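Side-chain contacts in succinate dehydrogenase subunit A (Mycolicibacterium smegmatis, PDB 7D6V), which probably oxidises succinate to fumarate as the FAD-carrying flavoprotein subunit of a membrane-bound respiratory complex that passes electrons to quinone: residues P478-P481 and Y482-H485; P532-H535 and L536-M540; G229-L232 and A233-G237. All coordinates share one frame; numbering follows the deposited sequence.

Interaction 1. Residues P478-P481 and Y482-H485; sequences PENP and YTLH
Asn480 reaches forward over the first turn of the helix and accepts the backbone N-H of Tyr482 on its side-chain carbonyl, a capping bond of 3.1 Å from OD1 to Tyr482 N. The bond is weak, because the N-H...O angle is only 134°. With CG of Asn480 anti to the backbone N (chi1 -163°), the amide leans over the start of the helix, and OD1 also reaches the rim of the tyrosine: it lies in the plane of the ring, at its edge, 3.4 Å from Tyr482 CD2. The amide and ring planes are 35° apart, and the approach is to the edge of the ring, not its face. The main-chain bonds are straighter, from Leu484 N to Asn480 O (3.2 Å) and from His485 N to Pro481 O (2.9 Å).

The close-packed side is formed by Leu484, which is buried. Its CD1 rests against Glu479 CB at 3.7 Å, and the two side chains run roughly at right angles, the leucine meeting the aliphatic root of the glutamate. The carboxylate of Glu479 is held by a salt bridge to Arg518, while Leu484 continues onto Leu515 of helix 502-518. Thr483, an exposed residue, makes the looser contact: its OG1 stands 3.9 Å from Asn480 CB. Tyr482 extends beyond the helix start, and its hydroxyl is hydrogen-bonded to the backbone O of Pro46 of the iron-sulfur subunit.

Taken together, the segment is a worked example of a helix N-terminus: asparagine at the N-cap, proline in the first turn, where its missing N-H costs no helical bond, and flanking side chains packed across the cap.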
# COMPACT_ATOMS: atom_id res chain seq x y z
N PRO A 478 -28.22 29.41 -4.83
CA PRO A 478 -27.54 28.13 -4.63
C PRO A 478 -26.16 28.28 -4.02
O PRO A 478 -25.50 29.32 -4.12
CB PRO A 478 -27.45 27.56 -6.05
CG PRO A 478 -27.49 28.75 -6.93
CD PRO A 478 -28.38 29.74 -6.26
N GLU A 479 -25.72 27.21 -3.37
CA GLU A 479 -24.40 27.12 -2.77
C GLU A 479 -23.66 25.92 -3.34
O GLU A 479 -24.21 24.82 -3.40
CB GLU A 479 -24.48 27.00 -1.25
CG GLU A 479 -25.21 28.14 -0.57
CD GLU A 479 -24.34 29.36 -0.40
OE1 GLU A 479 -24.89 30.47 -0.20
OE2 GLU A 479 -23.10 29.22 -0.46
N ASN A 480 -22.42 26.14 -3.74
CA ASN A 480 -21.56 25.05 -4.20
C ASN A 480 -21.02 24.28 -3.00
O ASN A 480 -20.50 24.90 -2.06
CB ASN A 480 -20.42 25.59 -5.04
CG ASN A 480 -19.74 24.52 -5.86
OD1 ASN A 480 -18.80 23.88 -5.42
ND2 ASN A 480 -20.22 24.32 -7.08
N PRO A 481 -21.14 22.95 -2.97
CA PRO A 481 -20.61 22.19 -1.83
C PRO A 481 -19.11 22.38 -1.62
O PRO A 481 -18.65 22.44 -0.48
CB PRO A 481 -20.95 20.74 -2.19
CG PRO A 481 -22.01 20.82 -3.22
CD PRO A 481 -21.78 22.08 -3.97
N TYR A 482 -18.34 22.46 -2.71
CA TYR A 482 -16.89 22.59 -2.59
C TYR A 482 -16.51 23.93 -1.96
O TYR A 482 -15.60 23.99 -1.13
CB TYR A 482 -16.25 22.43 -3.96
CG TYR A 482 -16.43 21.06 -4.57
CD1 TYR A 482 -15.51 20.05 -4.34
CD2 TYR A 482 -17.52 20.78 -5.37
CE1 TYR A 482 -15.67 18.80 -4.89
CE2 TYR A 482 -17.69 19.52 -5.92
CZ TYR A 482 -16.76 18.54 -5.68
OH TYR A 482 -16.93 17.29 -6.23
N THR A 483 -17.20 25.00 -2.35
CA THR A 483 -16.94 26.31 -1.77
C THR A 483 -17.23 26.32 -0.27
O THR A 483 -16.44 26.84 0.53
CB THR A 483 -17.77 27.37 -2.49
OG1 THR A 483 -17.28 27.52 -3.83
CG2 THR A 483 -17.69 28.71 -1.78
N LEU A 484 -18.37 25.75 0.13
CA LEU A 484 -18.72 25.69 1.54
C LEU A 484 -17.70 24.86 2.32
O LEU A 484 -17.31 25.23 3.43
CB LEU A 484 -20.12 25.10 1.71
CG LEU A 484 -21.34 26.00 1.51
CD1 LEU A 484 -22.59 25.15 1.38
CD2 LEU A 484 -21.49 26.99 2.63
N HIS A 485 -17.28 23.73 1.75
CA HIS A 485 -16.29 22.89 2.41
C HIS A 485 -14.98 23.63 2.61
O HIS A 485 -14.36 23.55 3.68
CB HIS A 485 -16.08 21.61 1.62
CG HIS A 485 -15.14 20.64 2.27
ND1 HIS A 485 -14.34 19.78 1.55
CD2 HIS A 485 -14.87 20.40 3.57
CE1 HIS A 485 -13.62 19.05 2.38
NE2 HIS A 485 -13.93 19.41 3.61

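Interaction 2. Residues P532-H535 and L536-M540; sequences PGWH and LAIDM
Ile538 lies over the indole of Trp534, one helical turn apart, an i to i+4 aliphatic-aromatic pair in the first turns of helix 532-556 of the flavoprotein's C-terminal region. Regular backbone bonds underlie it, including Ile538 N to Trp534 O at 3.0 Å. The isoleucine can be traced outward. Its CB sits beside the carbonyls of the preceding turn, 3.6 Å from His535 O. CG1, placed anti to the carbonyl carbon (chi1 -66°), comes next to Trp534 O at 3.3 Å and begins to approach the pyrrole part of the ring. From there the chain runs on extended, and CD1 arrives above the indole, offset toward its rim, 3.5 Å from Trp534 CE2.

The indole that receives this methyl is itself anchored: NE1 is hydrogen-bonded to the backbone O of Val468, which would restrict its rotation, and Phe472 and Tyr190 also meet the ring system. Tyr190 further meets the ring of His535, so neighbouring positions at the helix start share one aromatic cluster. At the tip of the isoleucine, a CH-pi contact puts CD1 3.6 Å from the centroid of the five-membered ring of Trp534, 23° off the ring normal.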
# COMPACT_ATOMS: atom_id res chain seq x y z
N PRO A 532 -19.73 12.69 -6.71
CA PRO A 532 -18.99 13.12 -5.51
C PRO A 532 -19.40 14.48 -4.98
O PRO A 532 -19.17 14.75 -3.80
CB PRO A 532 -17.53 13.13 -5.98
CG PRO A 532 -17.59 13.18 -7.45
CD PRO A 532 -18.85 12.52 -7.88
N GLY A 533 -20.01 15.35 -5.80
CA GLY A 533 -20.54 16.59 -5.26
C GLY A 533 -21.71 16.35 -4.33
O GLY A 533 -21.83 16.98 -3.27
N TRP A 534 -22.59 15.42 -4.71
CA TRP A 534 -23.68 15.01 -3.83
C TRP A 534 -23.15 14.38 -2.55
O TRP A 534 -23.66 14.65 -1.46
CB TRP A 534 -24.58 14.04 -4.60
CG TRP A 534 -25.72 13.45 -3.83
CD1 TRP A 534 -26.54 14.10 -2.96
CD2 TRP A 534 -26.17 12.10 -3.88
NE1 TRP A 534 -27.47 13.23 -2.45
CE2 TRP A 534 -27.27 11.99 -3.01
CE3 TRP A 534 -25.76 10.96 -4.58
CZ2 TRP A 534 -27.95 10.80 -2.81
CZ3 TRP A 534 -26.44 9.78 -4.38
CH2 TRP A 534 -27.53 9.70 -3.51
N HIS A 535 -22.11 13.55 -2.66
CA HIS A 535 -21.52 12.93 -1.49
C HIS A 535 -20.92 13.97 -0.55
O HIS A 535 -21.06 13.87 0.68
CB HIS A 535 -20.46 11.92 -1.92
CG HIS A 535 -20.95 10.90 -2.90
ND1 HIS A 535 -20.10 10.16 -3.69
CD2 HIS A 535 -22.20 10.51 -3.22
CE1 HIS A 535 -20.81 9.35 -4.46
NE2 HIS A 535 -22.09 9.54 -4.20
N LEU A 536 -20.25 14.97 -1.11
CA LEU A 536 -19.70 16.05 -0.29
C LEU A 536 -20.81 16.85 0.38
O LEU A 536 -20.69 17.23 1.55
CB LEU A 536 -18.82 16.96 -1.15
CG LEU A 536 -18.07 18.07 -0.42
CD1 LEU A 536 -17.25 17.50 0.72
CD2 LEU A 536 -17.19 18.83 -1.39
N ALA A 537 -21.89 17.12 -0.34
CA ALA A 537 -23.02 17.83 0.24
C ALA A 537 -23.62 17.04 1.40
O ALA A 537 -24.07 17.63 2.39
CB ALA A 537 -24.08 18.10 -0.82
N ILE A 538 -23.64 15.72 1.30
CA ILE A 538 -24.14 14.90 2.40
C ILE A 538 -23.18 14.93 3.58
O ILE A 538 -23.60 15.07 4.74
CB ILE A 538 -24.42 13.47 1.93
CG1 ILE A 538 -25.56 13.46 0.91
CG2 ILE A 538 -24.77 12.57 3.10
CD1 ILE A 538 -25.65 12.17 0.13
N ASP A 539 -21.87 14.80 3.32
CA ASP A 539 -20.87 14.81 4.39
C ASP A 539 -20.79 16.14 5.12
O ASP A 539 -20.35 16.18 6.27
CB ASP A 539 -19.49 14.47 3.82
CG ASP A 539 -19.41 13.05 3.30
OD1 ASP A 539 -19.98 12.14 3.94
OD2 ASP A 539 -18.75 12.84 2.26
N MET A 540 -21.18 17.24 4.45
CA MET A 540 -21.00 18.56 5.04
C MET A 540 -21.82 18.74 6.31
O MET A 540 -21.41 19.48 7.21
CB MET A 540 -21.36 19.63 4.02
CG MET A 540 -20.16 20.21 3.28
SD MET A 540 -18.87 20.82 4.37
CE MET A 540 -19.57 22.39 4.86

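Interaction 3. Residues G229-L232 and A233-G237; sequences GHAL and ALRAG
Successive i+4 to i backbone bonds join the two halves of this short helix, beginning with Ala233 N to Gly229 O at 2.9 Å and running through to Ala236 N and Leu232 O. Glycines with positive phi bound it: Gly229 at the N-cap, and Gly237 where the chain leaves the helix.

Among the side chains, Arg235 does most of the touching. Its CG lies 3.4 Å from Ala231 O, and a bend at chi3 (-61°) folds the end of the chain back along the preceding turn. The guanidinium then lies flat over the backbone, with Ala231 O 3.8 Å from its plane and beneath its centre. NH2 approaches the methyl of Ala231, 3.6 Å from CB, while NH1 passes Leu232 CD2 more distantly at 4.1 Å. The carbonyl beneath is already bonded to Arg235 N; NH1 is hydrogen-bonded to OD1 of Asn542 on helix 532-556, and a long, weak ion pair links NE with Glu176.

Leu232 packs on Ile174 and Leu177, on strand 172-179, and its side chain comes within about 5 Å of bound FAD. A compact, glycine-bounded helix thus lies beside the cofactor site of the FAD-binding domain.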
# COMPACT_ATOMS: atom_id res chain seq x y z
N GLY A 229 -20.07 8.95 11.94
CA GLY A 229 -19.96 8.15 13.14
C GLY A 229 -20.13 9.01 14.37
O GLY A 229 -21.04 8.77 15.16
N HIS A 230 -19.28 10.03 14.52
CA HIS A 230 -19.51 11.02 15.57
C HIS A 230 -20.89 11.65 15.42
O HIS A 230 -21.70 11.64 16.35
CB HIS A 230 -18.43 12.10 15.52
CG HIS A 230 -17.04 11.58 15.70
ND1 HIS A 230 -16.35 11.70 16.89
CD2 HIS A 230 -16.20 10.95 14.85
CE1 HIS A 230 -15.15 11.16 16.76
NE2 HIS A 230 -15.03 10.70 15.53
N ALA A 231 -21.19 12.15 14.22
CA ALA A 231 -22.49 12.76 13.97
C ALA A 231 -23.61 11.73 13.97
O ALA A 231 -24.72 12.04 14.41
CB ALA A 231 -22.46 13.51 12.64
N LEU A 232 -23.33 10.51 13.50
CA LEU A 232 -24.36 9.47 13.50
C LEU A 232 -24.80 9.13 14.92
O LEU A 232 -26.00 9.11 15.22
CB LEU A 232 -23.84 8.23 12.78
CG LEU A 232 -23.97 8.20 11.26
CD1 LEU A 232 -23.26 7.00 10.68
CD2 LEU A 232 -25.43 8.20 10.87
N ALA A 233 -23.84 8.87 15.81
CA ALA A 233 -24.17 8.58 17.20
C ALA A 233 -24.79 9.79 17.88
O ALA A 233 -25.71 9.66 18.69
CB ALA A 233 -22.92 8.12 17.95
N LEU A 234 -24.30 10.98 17.55
CA LEU A 234 -24.80 12.19 18.20
C LEU A 234 -26.25 12.45 17.82
O LEU A 234 -27.05 12.88 18.66
CB LEU A 234 -23.88 13.35 17.82
CG LEU A 234 -23.98 14.70 18.52
CD1 LEU A 234 -23.68 14.53 19.99
CD2 LEU A 234 -23.00 15.64 17.88
N ARG A 235 -26.62 12.19 16.56
CA ARG A 235 -28.01 12.33 16.13
C ARG A 235 -28.87 11.15 16.56
O ARG A 235 -30.09 11.31 16.70
CB ARG A 235 -28.08 12.51 14.62
CG ARG A 235 -27.56 13.85 14.12
CD ARG A 235 -27.93 14.10 12.67
NE ARG A 235 -27.38 13.09 11.77
CZ ARG A 235 -26.27 13.24 11.06
NH1 ARG A 235 -25.84 12.27 10.27
NH2 ARG A 235 -25.58 14.37 11.13
N ALA A 236 -28.28 9.98 16.77
CA ALA A 236 -29.04 8.85 17.28
C ALA A 236 -29.37 9.02 18.75
O ALA A 236 -30.37 8.48 19.24
CB ALA A 236 -28.28 7.54 17.06
N GLY A 237 -28.54 9.76 19.48
CA GLY A 237 -28.87 10.10 20.85
C GLY A 237 -27.78 9.79 21.85
O GLY A 237 -27.99 9.89 23.06

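In the fold
Along the chain, interaction 3 comes first, on helix 230-236, followed by interaction 1 at the start of helix 481-495 and interaction 2 at the start of helix 532-556. Interactions 1 and 2 touch, their centres 10 Å apart: Tyr482 CD1 meets Leu536 CD2 at 3.6 Å, and His485 packs on both Leu536 and Met540. Interaction 3 does not touch either, its centre 18 Å from that of interaction 2 and 24 Å from that of interaction 1, yet Arg235 and Leu234 reach further along helix 532-556. That helix therefore connects the FAD-binding part, where interaction 3 approaches the cofactor, with helix 481-495, whose Tyr482 meets the iron-sulfur subunit.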